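Local coordinates for protein exoglucanase A (Cellulomonas fimi, PDB 7CBD) that hydrolyses beta-1,4-glucosidic bonds of cellulose with inversion of anomeric configuration, releasing cellobiose from non-reducing chain ends, through this glycosyl hydrolase family 6 catalytic domain, at residues A[9-17]-A[79-90]; A[288-298]-A[356-367]. All blocks are in the same frame, centred on the assembly; numbering follows the deposited sequence.

Interaction 1 (A[9-17]-A[79-90]); sequences PYAGAVQYV and QQKAAGVPLVFN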
loop_
_atom_site.group_PDB
_atom_site.type_symbol
_atom_site.label_atom_id
_atom_site.label_comp_id
_atom_site.label_asym_id
_atom_site.label_seq_id
_atom_site.Cartn_x
_atom_site.Cartn_y
_atom_site.Cartn_z
ATOM N N PRO A 9 -14.396 10.818 -0.886
ATOM C CA PRO A 9 -14.992 10.419 0.396
ATOM C C PRO A 9 -14.180 10.868 1.600
ATOM O O PRO A 9 -14.733 10.939 2.707
ATOM C CB PRO A 9 -15.065 8.889 0.290
ATOM C CG PRO A 9 -13.910 8.544 -0.616
ATOM C CD PRO A 9 -13.877 9.660 -1.635
ATOM N N TYR A 10 -12.900 11.207 1.413
ATOM C CA TYR A 10 -12.045 11.639 2.514
ATOM C C TYR A 10 -12.230 13.103 2.891
ATOM O O TYR A 10 -11.847 13.484 3.998
ATOM C CB TYR A 10 -10.575 11.394 2.174
ATOM C CG TYR A 10 -10.213 9.937 1.975
ATOM C CD1 TYR A 10 -9.763 9.162 3.035
ATOM C CD2 TYR A 10 -10.302 9.343 0.721
ATOM C CE1 TYR A 10 -9.423 7.826 2.856
ATOM C CE2 TYR A 10 -9.965 8.011 0.526
ATOM C CZ TYR A 10 -9.521 7.262 1.596
ATOM O OH TYR A 10 -9.192 5.944 1.386
ATOM N N ALA A 11 -12.792 13.930 2.009
ATOM C CA ALA A 11 -12.855 15.364 2.281
ATOM C C ALA A 11 -13.758 15.634 3.480
ATOM O O ALA A 11 -14.926 15.235 3.488
ATOM C CB ALA A 11 -13.346 16.116 1.046
ATOM N N GLY A 12 -13.218 16.316 4.492
ATOM C CA GLY A 12 -13.980 16.610 5.688
ATOM C C GLY A 12 -14.310 15.408 6.542
ATOM O O GLY A 12 -15.143 15.518 7.446
ATOM N N ALA A 13 -13.671 14.267 6.301
ATOM C CA ALA A 13 -14.010 13.023 6.970
ATOM C C ALA A 13 -12.892 12.594 7.912
ATOM O O ALA A 13 -11.742 13.021 7.793
ATOM C CB ALA A 13 -14.259 11.919 5.937
ATOM N N VAL A 14 -13.251 11.727 8.848
ATOM C CA VAL A 14 -12.285 10.992 9.648
ATOM C C VAL A 14 -12.083 9.624 9.004
ATOM O O VAL A 14 -12.853 9.203 8.143
ATOM C CB VAL A 14 -12.754 10.885 11.127
ATOM C CG1 VAL A 14 -14.028 10.071 11.234
ATOM C CG2 VAL A 14 -11.672 10.341 12.035
ATOM N N GLN A 15 -11.039 8.911 9.423
ATOM C CA GLN A 15 -10.777 7.560 8.947
ATOM C C GLN A 15 -10.855 6.558 10.096
ATOM O O GLN A 15 -10.494 6.862 11.236
ATOM C CB GLN A 15 -9.410 7.464 8.262
ATOM C CG GLN A 15 -9.284 8.351 7.042
ATOM C CD GLN A 15 -7.962 8.135 6.329
ATOM O OE1 GLN A 15 -7.585 7.002 6.025
ATOM N NE2 GLN A 15 -7.251 9.218 6.054
ATOM N N TYR A 16 -11.317 5.349 9.781
ATOM C CA TYR A 16 -11.448 4.291 10.780
ATOM C C TYR A 16 -10.104 3.930 11.388
ATOM O O TYR A 16 -9.121 3.732 10.671
ATOM C CB TYR A 16 -12.013 3.044 10.106
ATOM C CG TYR A 16 -12.103 1.807 10.980
ATOM C CD1 TYR A 16 -13.024 1.730 12.010
ATOM C CD2 TYR A 16 -11.292 0.697 10.742
ATOM C CE1 TYR A 16 -13.128 0.597 12.799
ATOM C CE2 TYR A 16 -11.391 -0.447 11.519
ATOM C CZ TYR A 16 -12.321 -0.492 12.543
ATOM O OH TYR A 16 -12.454 -1.616 13.333
ATOM N N VAL A 17 -10.080 3.792 12.711
ATOM C CA VAL A 17 -8.917 3.285 13.432
ATOM C C VAL A 17 -9.221 1.862 13.895
ATOM O O VAL A 17 -10.235 1.620 14.566
ATOM C CB VAL A 17 -8.538 4.210 14.600
ATOM C CG1 VAL A 17 -7.351 3.652 15.367
ATOM C CG2 VAL A 17 -8.221 5.599 14.073
ATOM N N GLN A 79 -17.568 4.678 15.536
ATOM C CA GLN A 79 -16.587 5.755 15.426
ATOM C C GLN A 79 -17.153 6.943 14.657
ATOM O O GLN A 79 -16.896 8.098 15.019
ATOM C CB GLN A 79 -15.305 5.236 14.768
ATOM C CG GLN A 79 -14.488 4.340 15.672
ATOM C CD GLN A 79 -13.229 3.817 14.999
ATOM O OE1 GLN A 79 -12.636 4.495 14.160
ATOM N NE2 GLN A 79 -12.810 2.609 15.370
ATOM N N GLN A 80 -17.942 6.682 13.609
ATOM C CA GLN A 80 -18.560 7.771 12.859
ATOM C C GLN A 80 -19.518 8.569 13.736
ATOM O O GLN A 80 -19.526 9.805 13.694
ATOM C CB GLN A 80 -19.279 7.217 11.627
ATOM C CG GLN A 80 -19.766 8.282 10.647
ATOM C CD GLN A 80 -21.044 8.950 11.114
ATOM O OE1 GLN A 80 -21.972 8.277 11.578
ATOM N NE2 GLN A 80 -21.089 10.276 11.025
ATOM N N LYS A 81 -20.333 7.875 14.534
ATOM C CA LYS A 81 -21.243 8.565 15.449
ATOM C C LYS A 81 -20.483 9.493 16.388
ATOM O O LYS A 81 -20.911 10.627 16.638
ATOM C CB LYS A 81 -22.020 7.545 16.284
ATOM C CG LYS A 81 -22.891 6.592 15.516
ATOM C CD LYS A 81 -23.959 7.332 14.777
ATOM C CE LYS A 81 -24.944 6.368 14.119
ATOM N NZ LYS A 81 -26.120 7.119 13.628
ATOM N N ALA A 82 -19.363 9.022 16.938
ATOM C CA ALA A 82 -18.608 9.842 17.881
ATOM C C ALA A 82 -17.934 11.021 17.188
ATOM O O ALA A 82 -17.726 12.066 17.813
ATOM C CB ALA A 82 -17.591 8.977 18.630
ATOM N N ALA A 83 -17.604 10.884 15.903
ATOM C CA ALA A 83 -16.948 11.964 15.177
ATOM C C ALA A 83 -17.928 13.025 14.700
ATOM O O ALA A 83 -17.557 14.199 14.590
ATOM C CB ALA A 83 -16.190 11.406 13.972
ATOM N N GLY A 84 -19.160 12.640 14.378
ATOM C CA GLY A 84 -20.133 13.613 13.910
ATOM C C GLY A 84 -19.861 14.185 12.538
ATOM O O GLY A 84 -20.473 15.194 12.167
ATOM N N VAL A 85 -18.964 13.567 11.775
ATOM C CA VAL A 85 -18.644 13.943 10.400
ATOM C C VAL A 85 -18.548 12.631 9.628
ATOM O O VAL A 85 -18.576 11.556 10.245
ATOM C CB VAL A 85 -17.322 14.731 10.330
ATOM C CG1 VAL A 85 -17.440 16.041 11.082
ATOM C CG2 VAL A 85 -16.163 13.892 10.856
ATOM N N PRO A 86 -18.456 12.646 8.299
ATOM C CA PRO A 86 -18.329 11.374 7.580
ATOM C C PRO A 86 -17.084 10.613 8.015
ATOM O O PRO A 86 -16.094 11.189 8.476
ATOM C CB PRO A 86 -18.245 11.804 6.111
ATOM C CG PRO A 86 -18.948 13.147 6.084
ATOM C CD PRO A 86 -18.564 13.788 7.372
ATOM N N LEU A 87 -17.151 9.297 7.891
ATOM C CA LEU A 87 -16.022 8.439 8.215
ATOM C C LEU A 87 -15.742 7.525 7.032
ATOM O O LEU A 87 -16.672 6.970 6.440
ATOM C CB LEU A 87 -16.334 7.595 9.456
ATOM C CG LEU A 87 -15.279 6.548 9.831
ATOM C CD1 LEU A 87 -15.134 6.455 11.340
ATOM C CD2 LEU A 87 -15.597 5.172 9.244
ATOM N N VAL A 88 -14.460 7.367 6.699
ATOM C CA VAL A 88 -14.005 6.428 5.679
ATOM C C VAL A 88 -13.385 5.215 6.362
ATOM O O VAL A 88 -12.435 5.347 7.148
ATOM C CB VAL A 88 -12.991 7.073 4.721
ATOM C CG1 VAL A 88 -12.485 6.034 3.714
ATOM C CG2 VAL A 88 -13.582 8.275 4.013
ATOM N N PHE A 89 -13.915 4.037 6.040
ATOM C CA PHE A 89 -13.355 2.759 6.443
ATOM C C PHE A 89 -12.532 2.230 5.274
ATOM O O PHE A 89 -13.080 1.974 4.199
ATOM C CB PHE A 89 -14.507 1.811 6.789
ATOM C CG PHE A 89 -14.090 0.382 6.977
ATOM C CD1 PHE A 89 -13.156 0.043 7.937
ATOM C CD2 PHE A 89 -14.630 -0.628 6.192
ATOM C CE1 PHE A 89 -12.766 -1.273 8.113
ATOM C CE2 PHE A 89 -14.251 -1.939 6.369
ATOM C CZ PHE A 89 -13.315 -2.262 7.333
ATOM N N ASN A 90 -11.218 2.107 5.468
ATOM C CA ASN A 90 -10.337 1.581 4.427
ATOM C C ASN A 90 -10.336 0.059 4.461
ATOM O O ASN A 90 -10.012 -0.542 5.488
ATOM C CB ASN A 90 -8.916 2.097 4.624
ATOM C CG ASN A 90 -8.799 3.575 4.355
ATOM O OD1 ASN A 90 -8.818 4.003 3.204
ATOM N ND2 ASN A 90 -8.677 4.365 5.416
HETATM O O HOH W 1 -11.732 7.048 13.812
HETATM O O HOH W 2 -9.208 2.879 7.987
#
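Val14 and Gln15 pair in parallel with Leu87 and Val88, a short strand laid against a longer one. Three backbone bonds define the pairing: Val14 N to Pro86 O, Val88 N to Val14 O (2.8 Å) and Tyr16 N to Val88 O. The tight packing lies on the side of Gln15 and Val88. Val88 CG2 sits 4.0 Å above one face of the Tyr10 ring, toward its rim, and the Tyr10 hydroxyl donates to Asn90 OD1 (2.7 Å) in the carbonyl plane. Asn90 ND2 in turn donates to Gln15 OE1 (2.9 Å), the two amides being turned steeply against each other. Held at its oxygen and its nitrogen, the Asn90 amide has a defined rotation; ND2 also meets a water bound to Tyr16 O. Farther along, Tyr16 points its CG anti to the backbone N (chi1 175°), which sets its ring beside Phe89 in an edge-to-face pair. The edge of Phe89 faces Tyr16, with ring planes at 83°.

The solvent side is looser: Gly12 and Val85 are exposed, Val14 and Ala83 only partly buried, and apolar touches such as Val14 CG1 to Ala83 CB (3.7 Å) join them. The polar tie across this edge is Gln79, whose extended chain grips one residue twice: Val17 N donates to OE1 almost straight (175°), and NE2 donates to Val17 O (2.9 Å), both on carbonyl lone pairs. A water joins Gln15 O to Gln79 OE1.

Leu87 and Phe89 bond through their backbones to strand 141-146. Strand 52-54, helix 69-83 and strand 87-93 form a beta-alpha-beta crossover, Asn90 bonding to Val52 in its strand pairing. That helix packs against Tyr16 through Ala76, and the Tyr16 hydroxyl bonds to His72 and Asn75, while Tyr10, Gln15 and Asn90 all touch Val362 of strand 358-362.

Interaction 2 (A[288-298]-A[356-367]); sequences SSIGMLVDTSR and SHLDAFVWIKPP
Asp295 turns CG anti to its own nitrogen (chi1 -177°), carrying its carboxylate to the backbone of Ile364 and Lys365. OD2 receives Lys365 N at 3.0 Å, straight at the hydrogen, on the syn side but tilted well out of the carboxylate plane; Ile364 N adds a weak bond to OD1. Ser297 N also donates to OD1, closing an Asx turn, and its OG (chi1 52°) adds a second bond (2.7 Å) from the same face. With an alanine here the carboxylate is gone, and the amides of Lys365, Ser297 and Ala234 would probably lack their acceptor, setting the turn free to shift.

Beside this turn, Ser297 CA makes a CH-pi contact over the five-membered ring of Trp363, 3.6 Å from its centroid. Lys365 CG lies 3.5 Å above one face of the Arg298 guanidinium.

The parallel strands are bonded at both ends, by Met292 N to His357 O (2.8 Å) and Thr296 N to Val362 O (2.9 Å). Between them Val294 N and both Ala360 polar backbone atoms are buried without partners.

Arg298 forms a salt bridge with Asp371, a predicted active-site residue; Asp295 holds the adjoining backbone of Ser297 and that of Lys365, consistent with a second-shell role there.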
loop_
_atom_site.group_PDB
_atom_site.type_symbol
_atom_site.label_atom_id
_atom_site.label_comp_id
_atom_site.label_asym_id
_atom_site.label_seq_id
_atom_site.Cartn_x
_atom_site.Cartn_y
_atom_site.Cartn_z
ATOM N N SER A 288 -11.373 13.627 -15.595
ATOM C CA SER A 288 -10.353 14.357 -14.849
ATOM C C SER A 288 -10.613 14.356 -13.347
ATOM O O SER A 288 -9.686 14.609 -12.568
ATOM C CB SER A 288 -10.224 15.786 -15.381
ATOM O OG SER A 288 -11.419 16.515 -15.172
ATOM N N SER A 289 -11.849 14.075 -12.926
ATOM C CA SER A 289 -12.234 14.065 -11.519
ATOM C C SER A 289 -11.641 12.900 -10.734
ATOM O O SER A 289 -11.752 12.896 -9.506
ATOM C CB SER A 289 -13.760 14.010 -11.421
ATOM O OG SER A 289 -14.279 12.964 -12.229
ATOM N N ILE A 290 -11.037 11.906 -11.390
ATOM C CA ILE A 290 -10.419 10.821 -10.630
ATOM C C ILE A 290 -9.414 11.400 -9.640
ATOM O O ILE A 290 -8.699 12.366 -9.938
ATOM C CB ILE A 290 -9.767 9.759 -11.534
ATOM C CG1 ILE A 290 -8.720 10.391 -12.466
ATOM C CG2 ILE A 290 -10.843 8.971 -12.297
ATOM C CD1 ILE A 290 -7.766 9.401 -13.133
ATOM N N GLY A 291 -9.372 10.814 -8.445
ATOM C CA GLY A 291 -8.446 11.232 -7.411
ATOM C C GLY A 291 -7.446 10.144 -7.085
ATOM O O GLY A 291 -7.662 8.966 -7.394
ATOM N N MET A 292 -6.350 10.529 -6.444
ATOM C CA MET A 292 -5.234 9.636 -6.179
ATOM C C MET A 292 -5.001 9.532 -4.681
ATOM O O MET A 292 -5.211 10.492 -3.935
ATOM C CB MET A 292 -3.942 10.146 -6.849
ATOM C CG MET A 292 -4.133 10.581 -8.306
ATOM S SD MET A 292 -4.696 9.299 -9.446
ATOM C CE MET A 292 -3.150 8.444 -9.681
ATOM N N LEU A 293 -4.555 8.356 -4.251
ATOM C CA LEU A 293 -4.105 8.123 -2.888
ATOM C C LEU A 293 -2.669 7.621 -2.927
ATOM O O LEU A 293 -2.275 6.943 -3.877
ATOM C CB LEU A 293 -4.937 7.038 -2.194
ATOM C CG LEU A 293 -6.445 7.238 -2.106
ATOM C CD1 LEU A 293 -7.090 5.989 -1.542
ATOM C CD2 LEU A 293 -6.780 8.446 -1.236
ATOM N N VAL A 294 -1.886 7.947 -1.896
ATOM C CA VAL A 294 -0.593 7.311 -1.668
ATOM C C VAL A 294 -0.632 6.633 -0.307
ATOM O O VAL A 294 -1.030 7.257 0.683
ATOM C CB VAL A 294 0.587 8.302 -1.741
ATOM C CG1 VAL A 294 1.901 7.563 -1.504
ATOM C CG2 VAL A 294 0.628 9.000 -3.076
ATOM N N ASP A 295 -0.224 5.361 -0.264
ATOM C CA ASP A 295 0.009 4.647 0.985
ATOM C C ASP A 295 1.330 5.140 1.557
ATOM O O ASP A 295 2.400 4.804 1.037
ATOM C CB ASP A 295 0.081 3.148 0.709
ATOM C CG ASP A 295 0.240 2.318 1.975
ATOM O OD1 ASP A 295 0.341 2.901 3.075
ATOM O OD2 ASP A 295 0.247 1.074 1.877
ATOM N N THR A 296 1.254 5.948 2.618
ATOM C CA THR A 296 2.424 6.544 3.259
ATOM C C THR A 296 2.855 5.782 4.512
ATOM O O THR A 296 3.642 6.298 5.317
ATOM C CB THR A 296 2.145 8.014 3.590
ATOM O OG1 THR A 296 0.956 8.100 4.383
ATOM C CG2 THR A 296 1.953 8.826 2.319
ATOM N N SER A 297 2.387 4.541 4.665
ATOM C CA SER A 297 2.634 3.785 5.887
ATOM C C SER A 297 4.117 3.571 6.159
ATOM O O SER A 297 4.538 3.573 7.324
ATOM C CB SER A 297 1.916 2.442 5.814
ATOM O OG SER A 297 2.221 1.737 4.619
ATOM N N ARG A 298 4.917 3.333 5.112
ATOM C CA ARG A 298 6.288 2.884 5.329
ATOM C C ARG A 298 7.272 3.518 4.353
ATOM O O ARG A 298 8.325 2.932 4.070
ATOM C CB ARG A 298 6.389 1.350 5.295
ATOM C CG ARG A 298 5.495 0.663 6.322
ATOM C CD ARG A 298 5.673 -0.843 6.344
ATOM N NE ARG A 298 5.348 -1.415 5.038
ATOM C CZ ARG A 298 5.417 -2.711 4.744
ATOM N NH1 ARG A 298 5.817 -3.588 5.665
ATOM N NH2 ARG A 298 5.107 -3.132 3.520
ATOM N N SER A 356 -0.826 16.184 -8.420
ATOM C CA SER A 356 -1.013 14.795 -8.046
ATOM C C SER A 356 -2.468 14.451 -7.763
ATOM O O SER A 356 -2.778 13.271 -7.587
ATOM C CB SER A 356 -0.164 14.469 -6.812
ATOM O OG SER A 356 1.216 14.635 -7.079
ATOM N N HIS A 357 -3.347 15.448 -7.651
ATOM C CA HIS A 357 -4.782 15.217 -7.468
ATOM C C HIS A 357 -5.061 14.269 -6.300
ATOM O O HIS A 357 -5.792 13.286 -6.435
ATOM C CB HIS A 357 -5.426 14.702 -8.759
ATOM C CG HIS A 357 -5.391 15.689 -9.879
ATOM N ND1 HIS A 357 -6.463 16.497 -10.190
ATOM C CD2 HIS A 357 -4.410 16.009 -10.756
ATOM C CE1 HIS A 357 -6.143 17.271 -11.212
ATOM N NE2 HIS A 357 -4.901 17.000 -11.570
ATOM N N LEU A 358 -4.484 14.574 -5.139
ATOM C CA LEU A 358 -4.513 13.666 -3.999
ATOM C C LEU A 358 -5.795 13.833 -3.189
ATOM O O LEU A 358 -6.057 14.905 -2.637
ATOM C CB LEU A 358 -3.305 13.905 -3.094
ATOM C CG LEU A 358 -1.950 13.568 -3.729
ATOM C CD1 LEU A 358 -0.817 14.211 -2.940
ATOM C CD2 LEU A 358 -1.743 12.063 -3.822
ATOM N N ASP A 359 -6.564 12.751 -3.077
ATOM C CA ASP A 359 -7.711 12.746 -2.175
ATOM C C ASP A 359 -7.276 12.685 -0.716
ATOM O O ASP A 359 -7.949 13.253 0.155
ATOM C CB ASP A 359 -8.606 11.536 -2.459
ATOM C CG ASP A 359 -9.471 11.701 -3.697
ATOM O OD1 ASP A 359 -9.545 12.807 -4.279
ATOM O OD2 ASP A 359 -10.090 10.697 -4.099
ATOM N N ALA A 360 -6.179 11.982 -0.430
ATOM C CA ALA A 360 -5.716 11.725 0.929
ATOM C C ALA A 360 -4.383 10.994 0.879
ATOM O O ALA A 360 -4.041 10.351 -0.120
ATOM C CB ALA A 360 -6.714 10.864 1.707
ATOM N N PHE A 361 -3.633 11.109 1.976
ATOM C CA PHE A 361 -2.633 10.112 2.341
ATOM C C PHE A 361 -3.305 9.119 3.278
ATOM O O PHE A 361 -4.099 9.505 4.147
ATOM C CB PHE A 361 -1.428 10.749 3.045
ATOM C CG PHE A 361 -0.646 11.690 2.178
ATOM C CD1 PHE A 361 -0.451 11.414 0.834
ATOM C CD2 PHE A 361 -0.092 12.848 2.709
ATOM C CE1 PHE A 361 0.268 12.278 0.031
ATOM C CE2 PHE A 361 0.636 13.719 1.909
ATOM C CZ PHE A 361 0.807 13.436 0.566
ATOM N N VAL A 362 -2.989 7.836 3.089
ATOM C CA VAL A 362 -3.605 6.742 3.827
ATOM C C VAL A 362 -2.505 5.778 4.240
ATOM O O VAL A 362 -1.435 5.728 3.630
ATOM C CB VAL A 362 -4.667 6.007 2.977
ATOM C CG1 VAL A 362 -5.924 6.842 2.845
ATOM C CG2 VAL A 362 -4.099 5.700 1.595
ATOM N N TRP A 363 -2.777 5.002 5.288
ATOM C CA TRP A 363 -1.939 3.858 5.661
ATOM C C TRP A 363 -2.716 2.613 5.257
ATOM O O TRP A 363 -3.583 2.138 6.002
ATOM C CB TRP A 363 -1.611 3.851 7.147
ATOM C CG TRP A 363 -0.590 4.862 7.536
ATOM C CD1 TRP A 363 0.011 5.795 6.731
ATOM C CD2 TRP A 363 -0.038 5.042 8.843
ATOM N NE1 TRP A 363 0.913 6.539 7.467
ATOM C CE2 TRP A 363 0.890 6.102 8.768
ATOM C CE3 TRP A 363 -0.246 4.410 10.072
ATOM C CZ2 TRP A 363 1.611 6.543 9.879
ATOM C CZ3 TRP A 363 0.467 4.849 11.175
ATOM C CH2 TRP A 363 1.385 5.908 11.071
ATOM N N ILE A 364 -2.424 2.099 4.064
ATOM C CA ILE A 364 -3.094 0.885 3.616
ATOM C C ILE A 364 -2.446 -0.336 4.257
ATOM O O ILE A 364 -3.086 -1.078 5.007
ATOM C CB ILE A 364 -3.157 0.801 2.078
ATOM C CG1 ILE A 364 -3.860 2.029 1.482
ATOM C CG2 ILE A 364 -3.882 -0.461 1.664
ATOM C CD1 ILE A 364 -5.281 2.271 1.992
ATOM N N LYS A 365 -1.157 -0.542 4.017
ATOM C CA LYS A 365 -0.427 -1.542 4.791
ATOM C C LYS A 365 -0.321 -1.064 6.238
ATOM O O LYS A 365 0.034 0.094 6.473
ATOM C CB LYS A 365 0.973 -1.703 4.215
ATOM C CG LYS A 365 1.830 -2.710 4.956
ATOM C CD LYS A 365 1.371 -4.135 4.687
ATOM C CE LYS A 365 2.287 -5.138 5.384
ATOM N NZ LYS A 365 2.002 -6.548 4.995
ATOM N N PRO A 366 -0.618 -1.904 7.231
ATOM C CA PRO A 366 -0.483 -1.464 8.635
ATOM C C PRO A 366 0.954 -1.601 9.104
ATOM O O PRO A 366 1.516 -2.709 9.076
ATOM C CB PRO A 366 -1.406 -2.428 9.402
ATOM C CG PRO A 366 -2.283 -3.089 8.326
ATOM C CD PRO A 366 -1.350 -3.178 7.139
ATOM N N PRO A 367 1.588 -0.506 9.530
ATOM C CA PRO A 367 2.977 -0.603 9.993
ATOM C C PRO A 367 3.131 -1.649 11.084
ATOM O O PRO A 367 2.330 -1.725 12.019
ATOM C CB PRO A 367 3.275 0.807 10.518
ATOM C CG PRO A 367 2.367 1.692 9.711
ATOM C CD PRO A 367 1.106 0.891 9.508
HETATM O O HOH W 3 -9.279 15.958 -10.244
#

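Interaction 1 comes first along the chain and closes before interaction 2 opens; their centres lie about 16 Å apart. Both belong to the same curled, mainly parallel sheet, the distorted barrel of this family. Interaction 1 lies at strands 14-15 and 87-93, interaction 2 at strands 291-295 and 358-362, with strands 141-146, 187-192 and 228-231 linking them in order. They also meet directly by packing: Tyr10 CG is 3.6 Å from Ala360 CB. Segment 9-17 thus pairs with strand 87-93 and packs against strand 358-362, spanning between the two. Arg298 of interaction 2 reaches Asp371, whereas the side chain of Asp149 lies about 11 Å from that of Lys365; interaction 1 stays away from both sites.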